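Local coordinates for AvtR (Acidianus filamentous virus 6, PDB 4HV0), which regulates transcription in a virus of hyperthermophilic archaea, probably by binding DNA through its ribbon-helix-helix fold, at residues 11-16 / 26-31; 34-39 / 79-84; 30-35 / 86-91. All blocks are in the same frame, centred on the assembly; numbering follows the deposited sequence.

Contact 1 (11-16 / 26-31)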
loop_
_atom_site.group_PDB
_atom_site.type_symbol
_atom_site.label_atom_id
_atom_site.label_comp_id
_atom_site.label_asym_id
_atom_site.label_seq_id
_atom_site.Cartn_x
_atom_site.Cartn_y
_atom_site.Cartn_z
ATOM N N GLU A 11 2.502 -8.775 5.342
ATOM C CA GLU A 11 2.277 -9.238 6.711
ATOM C C GLU A 11 2.001 -8.019 7.582
ATOM O O GLU A 11 0.986 -7.971 8.297
ATOM C CB GLU A 11 3.462 -10.047 7.282
ATOM C CG GLU A 11 3.837 -11.322 6.532
ATOM C CD GLU A 11 2.661 -12.231 6.189
ATOM O OE1 GLU A 11 1.709 -12.360 6.982
ATOM O OE2 GLU A 11 2.681 -12.832 5.092
ATOM N N PHE A 12 2.886 -7.030 7.490
ATOM C CA PHE A 12 2.733 -5.807 8.256
ATOM C C PHE A 12 1.383 -5.136 8.034
ATOM O O PHE A 12 0.718 -4.769 8.983
ATOM C CB PHE A 12 3.832 -4.821 7.922
ATOM C CG PHE A 12 3.579 -3.459 8.488
ATOM C CD1 PHE A 12 3.930 -3.167 9.802
ATOM C CD2 PHE A 12 2.959 -2.471 7.722
ATOM C CE1 PHE A 12 3.692 -1.914 10.342
ATOM C CE2 PHE A 12 2.712 -1.212 8.262
ATOM C CZ PHE A 12 3.081 -0.938 9.574
ATOM N N LEU A 13 0.974 -4.991 6.787
ATOM C CA LEU A 13 -0.317 -4.387 6.487
ATOM C C LEU A 13 -1.481 -5.216 6.991
ATOM O O LEU A 13 -2.483 -4.676 7.452
ATOM C CB LEU A 13 -0.480 -4.215 4.983
ATOM C CG LEU A 13 0.398 -3.159 4.296
ATOM C CD1 LEU A 13 0.246 -3.265 2.771
ATOM C CD2 LEU A 13 0.107 -1.741 4.785
ATOM N N LYS A 14 -1.354 -6.534 6.912
ATOM C CA LYS A 14 -2.420 -7.427 7.362
ATOM C C LYS A 14 -2.637 -7.310 8.883
ATOM O O LYS A 14 -3.786 -7.322 9.336
ATOM C CB LYS A 14 -2.106 -8.876 6.969
ATOM C CG LYS A 14 -3.313 -9.809 6.973
ATOM C CD LYS A 14 -3.107 -11.034 6.096
ATOM C CE LYS A 14 -1.986 -11.944 6.585
ATOM N NZ LYS A 14 -2.465 -12.718 7.760
ATOM N N LYS A 15 -1.538 -7.193 9.642
ATOM C CA LYS A 15 -1.598 -7.022 11.098
ATOM C C LYS A 15 -2.240 -5.722 11.504
ATOM O O LYS A 15 -3.038 -5.722 12.423
ATOM C CB LYS A 15 -0.211 -7.108 11.754
ATOM C CG LYS A 15 0.394 -8.510 11.796
ATOM C CD LYS A 15 1.918 -8.470 11.911
ATOM C CE LYS A 15 2.506 -9.885 11.857
ATOM N NZ LYS A 15 3.994 -9.982 11.780
ATOM N N LYS A 16 -1.910 -4.617 10.839
ATOM C CA LYS A 16 -2.610 -3.380 11.137
ATOM C C LYS A 16 -4.076 -3.517 10.733
ATOM O O LYS A 16 -4.942 -3.070 11.460
ATOM C CB LYS A 16 -1.985 -2.161 10.456
ATOM C CG LYS A 16 -0.573 -1.851 10.923
ATOM C CD LYS A 16 -0.304 -0.353 11.004
ATOM C CE LYS A 16 -0.750 0.228 12.341
ATOM N NZ LYS A 16 0.099 1.385 12.738
ATOM N N ALA A 26 -7.843 -0.624 3.318
ATOM C CA ALA A 26 -8.165 0.525 4.167
ATOM C C ALA A 26 -6.889 1.073 4.797
ATOM O O ALA A 26 -6.680 2.284 4.901
ATOM C CB ALA A 26 -9.191 0.145 5.241
ATOM N N VAL A 27 -6.024 0.175 5.213
ATOM C CA VAL A 27 -4.757 0.558 5.827
ATOM C C VAL A 27 -3.870 1.305 4.773
ATOM O O VAL A 27 -3.361 2.397 5.041
ATOM C CB VAL A 27 -4.108 -0.716 6.443
ATOM C CG1 VAL A 27 -2.701 -0.485 6.966
ATOM C CG2 VAL A 27 -4.989 -1.258 7.549
ATOM N N ILE A 28 -3.734 0.749 3.568
ATOM C CA ILE A 28 -2.989 1.431 2.499
ATOM C C ILE A 28 -3.570 2.811 2.228
ATOM O O ILE A 28 -2.815 3.780 2.205
ATOM C CB ILE A 28 -2.994 0.629 1.192
ATOM C CG1 ILE A 28 -2.116 -0.596 1.332
ATOM C CG2 ILE A 28 -2.561 1.464 0.001
ATOM C CD1 ILE A 28 -2.427 -1.588 0.228
ATOM N N ARG A 29 -4.899 2.918 2.074
ATOM C CA ARG A 29 -5.547 4.227 1.910
ATOM C C ARG A 29 -5.241 5.190 3.044
ATOM O O ARG A 29 -4.950 6.355 2.789
ATOM C CB ARG A 29 -7.038 4.136 1.718
ATOM C CG ARG A 29 -7.403 3.818 0.287
ATOM C CD ARG A 29 -8.853 4.163 -0.022
ATOM N NE ARG A 29 -9.767 3.340 0.758
ATOM C CZ ARG A 29 -10.081 2.071 0.482
ATOM N NH1 ARG A 29 -9.564 1.440 -0.576
ATOM N NH2 ARG A 29 -10.920 1.419 1.283
ATOM N N LYS A 30 -5.208 4.711 4.278
ATOM C CA LYS A 30 -4.896 5.595 5.396
ATOM C C LYS A 30 -3.451 6.098 5.311
ATOM O O LYS A 30 -3.200 7.295 5.488
ATOM C CB LYS A 30 -5.187 4.908 6.733
ATOM C CG LYS A 30 -5.049 5.810 7.959
ATOM C CD LYS A 30 -5.977 5.372 9.091
ATOM C CE LYS A 30 -5.593 5.963 10.451
ATOM N NZ LYS A 30 -4.716 5.093 11.285
ATOM N N ILE A 31 -2.505 5.205 5.003
ATOM C CA ILE A 31 -1.097 5.599 4.846
ATOM C C ILE A 31 -0.964 6.612 3.704
ATOM O O ILE A 31 -0.348 7.669 3.881
ATOM C CB ILE A 31 -0.207 4.396 4.547
ATOM C CG1 ILE A 31 -0.126 3.517 5.763
ATOM C CG2 ILE A 31 1.229 4.841 4.158
ATOM C CD1 ILE A 31 0.317 2.119 5.419
#
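L13 of helix 7-19 drives its branched end against V27, I28 and I31 of helix 24-36, joining the two helices of the ribbon-helix-helix motif of the CopG family. The segment axes run nearly perpendicular, at 98°, and approach to 9.7 Å. L13 and V27 form the nearest backbone pair, with 6.7 Å between their CA atoms.

The attraction is apolar, and L13 divides it between its two methyls. CD1 of L13 lies 3.8 Å from I28 CG1, the two side chains meeting at about a right angle. CD2 of L13 meets two partners, 3.8 Å from V27 CG1 and 3.9 Å from I31 CD1. V27 holds CG1 anti to its backbone N (chi1 173°), which places that methyl between L13 and the base of K16, while its CG2 lies close to the backbone carbonyl carbon of K16. Other parts of the fold complete this buried core: L13 and I28 also touch I65 of strand 60-65, and I31 meets L92 and M95 of helix 88-97.

The charged groups stay at the margin. K16 bends along its length and carries its ammonium away from the apolar centre, its CG lying over one face of the F12 ring within the same helix. K16 NZ and K30 NZ are 6.2 Å apart, a pair of like charges without direct contact, and K30 has a long, weak ion pair with E20. What K16 gives to the helix packing is its aliphatic root: K16 CB rests 3.9 Å from V27 CG1.

Contact 2 (34-39 / 79-84)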
loop_
_atom_site.group_PDB
_atom_site.type_symbol
_atom_site.label_atom_id
_atom_site.label_comp_id
_atom_site.label_asym_id
_atom_site.label_seq_id
_atom_site.Cartn_x
_atom_site.Cartn_y
_atom_site.Cartn_z
ATOM N N GLU A 34 -2.403 10.055 4.827
ATOM C CA GLU A 34 -1.507 10.696 5.785
ATOM C C GLU A 34 -0.190 11.175 5.189
ATOM O O GLU A 34 0.227 12.290 5.439
ATOM C CB GLU A 34 -1.262 9.770 6.984
ATOM C CG GLU A 34 -2.540 9.606 7.815
ATOM C CD GLU A 34 -2.361 8.797 9.086
ATOM O OE1 GLU A 34 -1.396 8.009 9.171
ATOM O OE2 GLU A 34 -3.221 8.913 9.986
ATOM N N TYR A 35 0.482 10.340 4.408
ATOM C CA TYR A 35 1.803 10.712 3.866
ATOM C C TYR A 35 1.740 11.554 2.592
ATOM O O TYR A 35 2.684 12.245 2.329
ATOM C CB TYR A 35 2.679 9.482 3.632
ATOM C CG TYR A 35 3.211 8.853 4.888
ATOM C CD1 TYR A 35 2.375 8.167 5.731
ATOM C CD2 TYR A 35 4.551 8.936 5.221
ATOM C CE1 TYR A 35 2.831 7.586 6.881
ATOM C CE2 TYR A 35 5.024 8.326 6.370
ATOM C CZ TYR A 35 4.146 7.656 7.195
ATOM O OH TYR A 35 4.575 7.063 8.356
ATOM N N PHE A 36 0.646 11.518 1.830
ATOM C CA PHE A 36 0.495 12.411 0.664
ATOM C C PHE A 36 -0.421 13.593 0.949
ATOM O O PHE A 36 -0.512 14.518 0.157
ATOM C CB PHE A 36 0.113 11.641 -0.607
ATOM C CG PHE A 36 1.195 10.686 -1.003
ATOM C CD1 PHE A 36 2.318 11.115 -1.713
ATOM C CD2 PHE A 36 1.180 9.410 -0.532
ATOM C CE1 PHE A 36 3.359 10.251 -1.987
ATOM C CE2 PHE A 36 2.216 8.539 -0.797
ATOM C CZ PHE A 36 3.320 8.968 -1.523
ATOM N N GLY A 37 -1.024 13.588 2.126
ATOM C CA GLY A 37 -1.760 14.737 2.618
ATOM C C GLY A 37 -3.038 15.058 1.862
ATOM O O GLY A 37 -3.388 16.234 1.725
ATOM N N ILE A 38 -3.721 14.002 1.432
ATOM C CA ILE A 38 -4.895 14.074 0.587
ATOM C C ILE A 38 -6.161 13.458 1.179
ATOM O O ILE A 38 -6.147 12.533 1.984
ATOM C CB ILE A 38 -4.685 13.421 -0.802
ATOM C CG1 ILE A 38 -4.162 11.968 -0.662
ATOM C CG2 ILE A 38 -3.844 14.363 -1.635
ATOM C CD1 ILE A 38 -3.871 11.246 -1.955
ATOM N N GLU A 39 -7.261 13.995 0.697
ATOM C CA GLU A 39 -8.597 13.576 1.039
ATOM C C GLU A 39 -9.037 12.557 0.011
ATOM O O GLU A 39 -8.942 12.823 -1.176
ATOM C CB GLU A 39 -9.507 14.794 0.951
ATOM C CG GLU A 39 -10.974 14.525 1.242
ATOM C CD GLU A 39 -11.305 14.658 2.722
ATOM O OE1 GLU A 39 -10.515 14.165 3.564
ATOM O OE2 GLU A 39 -12.362 15.260 3.029
ATOM N N LEU A 79 2.352 10.222 -9.321
ATOM C CA LEU A 79 3.279 11.288 -9.640
ATOM C C LEU A 79 4.247 11.547 -8.513
ATOM O O LEU A 79 5.417 11.788 -8.764
ATOM C CB LEU A 79 2.497 12.541 -9.968
ATOM C CG LEU A 79 3.267 13.794 -10.375
ATOM C CD1 LEU A 79 3.941 13.526 -11.726
ATOM C CD2 LEU A 79 2.359 15.028 -10.405
ATOM N N GLU A 80 3.753 11.537 -7.276
ATOM C CA GLU A 80 4.587 11.846 -6.132
ATOM C C GLU A 80 5.620 10.753 -5.920
ATOM O O GLU A 80 6.760 11.048 -5.619
ATOM C CB GLU A 80 3.715 12.032 -4.894
ATOM C CG GLU A 80 2.977 13.364 -4.852
ATOM C CD GLU A 80 3.900 14.577 -4.819
ATOM O OE1 GLU A 80 5.026 14.460 -4.295
ATOM O OE2 GLU A 80 3.516 15.661 -5.317
ATOM N N LEU A 81 5.230 9.486 -6.094
ATOM C CA LEU A 81 6.183 8.386 -5.992
ATOM C C LEU A 81 7.238 8.534 -7.084
ATOM O O LEU A 81 8.406 8.276 -6.832
ATOM C CB LEU A 81 5.493 7.036 -6.091
ATOM C CG LEU A 81 4.454 6.699 -5.006
ATOM C CD1 LEU A 81 3.470 5.555 -5.367
ATOM C CD2 LEU A 81 5.191 6.433 -3.683
ATOM N N LYS A 82 6.842 8.976 -8.271
ATOM C CA LYS A 82 7.794 9.171 -9.367
ATOM C C LYS A 82 8.742 10.281 -9.039
ATOM O O LYS A 82 9.956 10.077 -9.035
ATOM C CB LYS A 82 7.113 9.500 -10.708
ATOM C CG LYS A 82 6.994 8.313 -11.668
ATOM C CD LYS A 82 7.374 8.494 -13.153
ATOM C CE LYS A 82 7.577 7.114 -13.784
ATOM N NZ LYS A 82 8.248 6.097 -12.904
ATOM N N LYS A 83 8.207 11.450 -8.725
ATOM C CA LYS A 83 9.063 12.590 -8.314
ATOM C C LYS A 83 10.041 12.242 -7.182
ATOM O O LYS A 83 11.180 12.672 -7.144
ATOM C CB LYS A 83 8.222 13.796 -7.907
ATOM C CG LYS A 83 7.406 14.362 -9.050
ATOM C CD LYS A 83 6.615 15.568 -8.617
ATOM C CE LYS A 83 6.224 16.470 -9.778
ATOM N NZ LYS A 83 5.459 17.677 -9.308
ATOM N N ARG A 84 9.603 11.392 -6.289
ATOM C CA ARG A 84 10.366 11.032 -5.130
ATOM C C ARG A 84 11.334 9.905 -5.500
ATOM O O ARG A 84 12.261 9.591 -4.756
ATOM C CB ARG A 84 9.330 10.571 -4.106
ATOM C CG ARG A 84 9.871 10.149 -2.781
ATOM C CD ARG A 84 10.462 11.328 -2.092
ATOM N NE ARG A 84 11.242 10.840 -0.983
ATOM C CZ ARG A 84 11.920 11.595 -0.151
ATOM N NH1 ARG A 84 11.881 12.908 -0.260
ATOM N NH2 ARG A 84 12.611 11.013 0.812
#
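At the C-terminal end of helix 24-36, the second helix of the ribbon-helix-helix motif, F36 extends its ring to E80 and L81 on helix 71-84. The pairing is a small surface contact between helices that are distant in sequence, and all three participants are partly exposed. F36 and E80 are the nearest backbone pair, their CA atoms 8.0 Å apart, a gap that the phenyl ring spans.

One flank of the ring, CD1 and CE1, meets E80, and its tip, CZ, meets L81. F36 CE1 approaches E80 CB to 3.4 Å, and F36 CD1 lies 3.9 Å from E80 CG, so the glutamate offers its methylene carbons to the aromatic group. The two side chains slide past each other in opposite directions. A bend at chi2 of E80 (-62°) leads the carboxylate away from helix 24-36, with its plane turned 49° from that of the ring. At the far end of the ring, F36 CZ meets L81 CD2 at 3.8 Å; these side chains cross at about a right angle. Both partners approach the ring obliquely. L81 also packs on L88 of helix 88-97.

Directly after F36 the helix stops. F36 is the last helical residue, and G37 then takes a positive phi of 68°, turning the chain aside. I38 follows in an extended conformation and touches N73 and V77, so helix 71-84 is met from the turn as well as from F36. A probable hydrogen bond runs back from I38 N to K33 O, in the place of the six-to-one bond of a Schellman motif. With a glycine of positive phi directly after the last helical residue, this C-terminal helix ending resembles a Schellman motif.

Contact 3 (30-35 / 86-91)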
loop_
_atom_site.group_PDB
_atom_site.type_symbol
_atom_site.label_atom_id
_atom_site.label_comp_id
_atom_site.label_asym_id
_atom_site.label_seq_id
_atom_site.Cartn_x
_atom_site.Cartn_y
_atom_site.Cartn_z
ATOM N N LYS A 30 -5.208 4.711 4.278
ATOM C CA LYS A 30 -4.896 5.595 5.396
ATOM C C LYS A 30 -3.451 6.098 5.311
ATOM O O LYS A 30 -3.200 7.295 5.488
ATOM C CB LYS A 30 -5.187 4.908 6.733
ATOM C CG LYS A 30 -5.049 5.810 7.959
ATOM C CD LYS A 30 -5.977 5.372 9.091
ATOM C CE LYS A 30 -5.593 5.963 10.451
ATOM N NZ LYS A 30 -4.716 5.093 11.285
ATOM N N ILE A 31 -2.505 5.205 5.003
ATOM C CA ILE A 31 -1.097 5.599 4.846
ATOM C C ILE A 31 -0.964 6.612 3.704
ATOM O O ILE A 31 -0.348 7.669 3.881
ATOM C CB ILE A 31 -0.207 4.396 4.547
ATOM C CG1 ILE A 31 -0.126 3.517 5.763
ATOM C CG2 ILE A 31 1.229 4.841 4.158
ATOM C CD1 ILE A 31 0.317 2.119 5.419
ATOM N N LEU A 32 -1.595 6.329 2.565
ATOM C CA LEU A 32 -1.569 7.294 1.448
ATOM C C LEU A 32 -2.189 8.649 1.812
ATOM O O LEU A 32 -1.680 9.677 1.396
ATOM C CB LEU A 32 -2.225 6.750 0.196
ATOM C CG LEU A 32 -1.563 5.455 -0.344
ATOM C CD1 LEU A 32 -2.240 4.983 -1.624
ATOM C CD2 LEU A 32 -0.047 5.532 -0.521
ATOM N N LYS A 33 -3.284 8.660 2.557
ATOM C CA LYS A 33 -3.914 9.946 2.948
ATOM C C LYS A 33 -2.998 10.730 3.863
ATOM O O LYS A 33 -2.768 11.903 3.642
ATOM C CB LYS A 33 -5.286 9.738 3.599
ATOM C CG LYS A 33 -6.363 9.370 2.583
ATOM C CD LYS A 33 -7.390 8.485 3.251
ATOM C CE LYS A 33 -8.803 8.973 2.967
ATOM N NZ LYS A 33 -9.816 8.272 3.808
ATOM N N GLU A 34 -2.403 10.055 4.827
ATOM C CA GLU A 34 -1.507 10.696 5.785
ATOM C C GLU A 34 -0.190 11.175 5.189
ATOM O O GLU A 34 0.227 12.290 5.439
ATOM C CB GLU A 34 -1.262 9.770 6.984
ATOM C CG GLU A 34 -2.540 9.606 7.815
ATOM C CD GLU A 34 -2.361 8.797 9.086
ATOM O OE1 GLU A 34 -1.396 8.009 9.171
ATOM O OE2 GLU A 34 -3.221 8.913 9.986
ATOM N N TYR A 35 0.482 10.340 4.408
ATOM C CA TYR A 35 1.803 10.712 3.866
ATOM C C TYR A 35 1.740 11.554 2.592
ATOM O O TYR A 35 2.684 12.245 2.329
ATOM C CB TYR A 35 2.679 9.482 3.632
ATOM C CG TYR A 35 3.211 8.853 4.888
ATOM C CD1 TYR A 35 2.375 8.167 5.731
ATOM C CD2 TYR A 35 4.551 8.936 5.221
ATOM C CE1 TYR A 35 2.831 7.586 6.881
ATOM C CE2 TYR A 35 5.024 8.326 6.370
ATOM C CZ TYR A 35 4.146 7.656 7.195
ATOM O OH TYR A 35 4.575 7.063 8.356
ATOM N N THR A 86 10.564 6.502 -6.038
ATOM C CA THR A 86 10.348 5.318 -5.203
ATOM C C THR A 86 9.154 4.563 -5.696
ATOM O O THR A 86 8.258 5.157 -6.296
ATOM C CB THR A 86 10.175 5.630 -3.685
ATOM O OG1 THR A 86 10.283 4.405 -2.917
ATOM C CG2 THR A 86 8.850 6.422 -3.350
ATOM N N THR A 87 9.191 3.243 -5.500
ATOM C CA THR A 87 8.055 2.431 -5.733
ATOM C C THR A 87 7.242 2.572 -4.438
ATOM O O THR A 87 7.729 3.005 -3.384
ATOM C CB THR A 87 8.408 0.941 -5.914
ATOM O OG1 THR A 87 9.183 0.542 -4.803
ATOM C CG2 THR A 87 9.165 0.634 -7.157
ATOM N N LEU A 88 5.982 2.197 -4.524
ATOM C CA LEU A 88 5.151 2.211 -3.377
ATOM C C LEU A 88 5.661 1.162 -2.379
ATOM O O LEU A 88 5.666 1.399 -1.147
ATOM C CB LEU A 88 3.732 1.907 -3.781
ATOM C CG LEU A 88 2.772 1.912 -2.602
ATOM C CD1 LEU A 88 2.946 3.094 -1.697
ATOM C CD2 LEU A 88 1.417 1.917 -3.261
ATOM N N ASN A 89 6.072 0.007 -2.898
ATOM C CA ASN A 89 6.512 -1.094 -2.025
ATOM C C ASN A 89 7.697 -0.660 -1.218
ATOM O O ASN A 89 7.755 -0.902 -0.042
ATOM C CB ASN A 89 6.915 -2.357 -2.806
ATOM C CG ASN A 89 7.465 -3.480 -1.894
ATOM O OD1 ASN A 89 6.710 -4.188 -1.237
ATOM N ND2 ASN A 89 8.755 -3.646 -1.869
ATOM N N ARG A 90 8.671 -0.037 -1.867
ATOM C CA ARG A 90 9.843 0.378 -1.151
ATOM C C ARG A 90 9.491 1.492 -0.124
ATOM O O ARG A 90 10.032 1.492 0.970
ATOM C CB ARG A 90 10.918 0.882 -2.090
ATOM C CG ARG A 90 12.262 1.132 -1.390
ATOM C CD ARG A 90 13.225 1.694 -2.403
ATOM N NE ARG A 90 13.584 3.066 -2.041
ATOM C CZ ARG A 90 13.750 4.079 -2.878
ATOM N NH1 ARG A 90 13.608 3.927 -4.169
ATOM N NH2 ARG A 90 14.071 5.256 -2.407
ATOM N N PHE A 91 8.578 2.394 -0.481
ATOM C CA PHE A 91 8.134 3.420 0.437
ATOM C C PHE A 91 7.504 2.796 1.690
ATOM O O PHE A 91 7.910 3.095 2.792
ATOM C CB PHE A 91 7.155 4.323 -0.309
ATOM C CG PHE A 91 6.445 5.318 0.529
ATOM C CD1 PHE A 91 6.978 6.565 0.736
ATOM C CD2 PHE A 91 5.180 5.048 1.001
ATOM C CE1 PHE A 91 6.288 7.502 1.481
ATOM C CE2 PHE A 91 4.471 5.982 1.731
ATOM C CZ PHE A 91 5.025 7.207 1.977
#
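L32 and Y35 stand opposite L88 and F91 across widely spaced backbones, with CA separations of 9.7 Å for L32-L88 and 10.2 Å for Y35-F91, so long side chains must bridge the gap. The two rings do most of this. F91 turns its edge toward the face of Y35 in an offset edge-to-face stack, the centroids 5.6 Å apart and the planes at 86°. The leading atom is F91 CZ, which lies 3.7 Å from Y35 CB, and this methylene sits in the plane of the F91 ring. Holding CG anti to the backbone N (chi1 172°) sends the F91 ring out to helix 24-36, where its CE2 also comes within 4.2 Å of I31 CG2. Beside the rings, L32 CD2 and L88 CD1 meet at 4.0 Å, their side chains crossing at about a right angle.

Helix 88-97 starts here, and T87 is its N-cap: T87 OG1 accepts from R90 N at 3.0 Å, a fairly straight bond of 159°. T87 O receives two donors, F91 N and T86 OG1, the latter in the carbonyl plane on a lone pair.

The contact sits against several neighbouring elements. L88 touches V3 of strand 3-6 and L81 of helix 71-84, and N89 OD1 accepts a hydrogen bond from the backbone N of E6 at the end of strand 3-6.

From the N terminus, strand 3-6 leads into helix 7-19, and contact 1 closes the short turn that sets helix 24-36 nearly perpendicular to it. Contacts 2 and 3 both start from the C-terminal part of helix 24-36 and close much longer loops, through strands 54-57 and 60-65. Contact 2 closes first, on helix 71-84, before contact 3 closes on helix 88-97. Contacts 1 and 3 share K30 and I31, with centres about 10 Å apart; the centres of contacts 2 and 3 are about 7 Å apart, and a probable hydrogen bond between L81 O and T86 N joins them. Helix 24-36 thus ties the other three helices together.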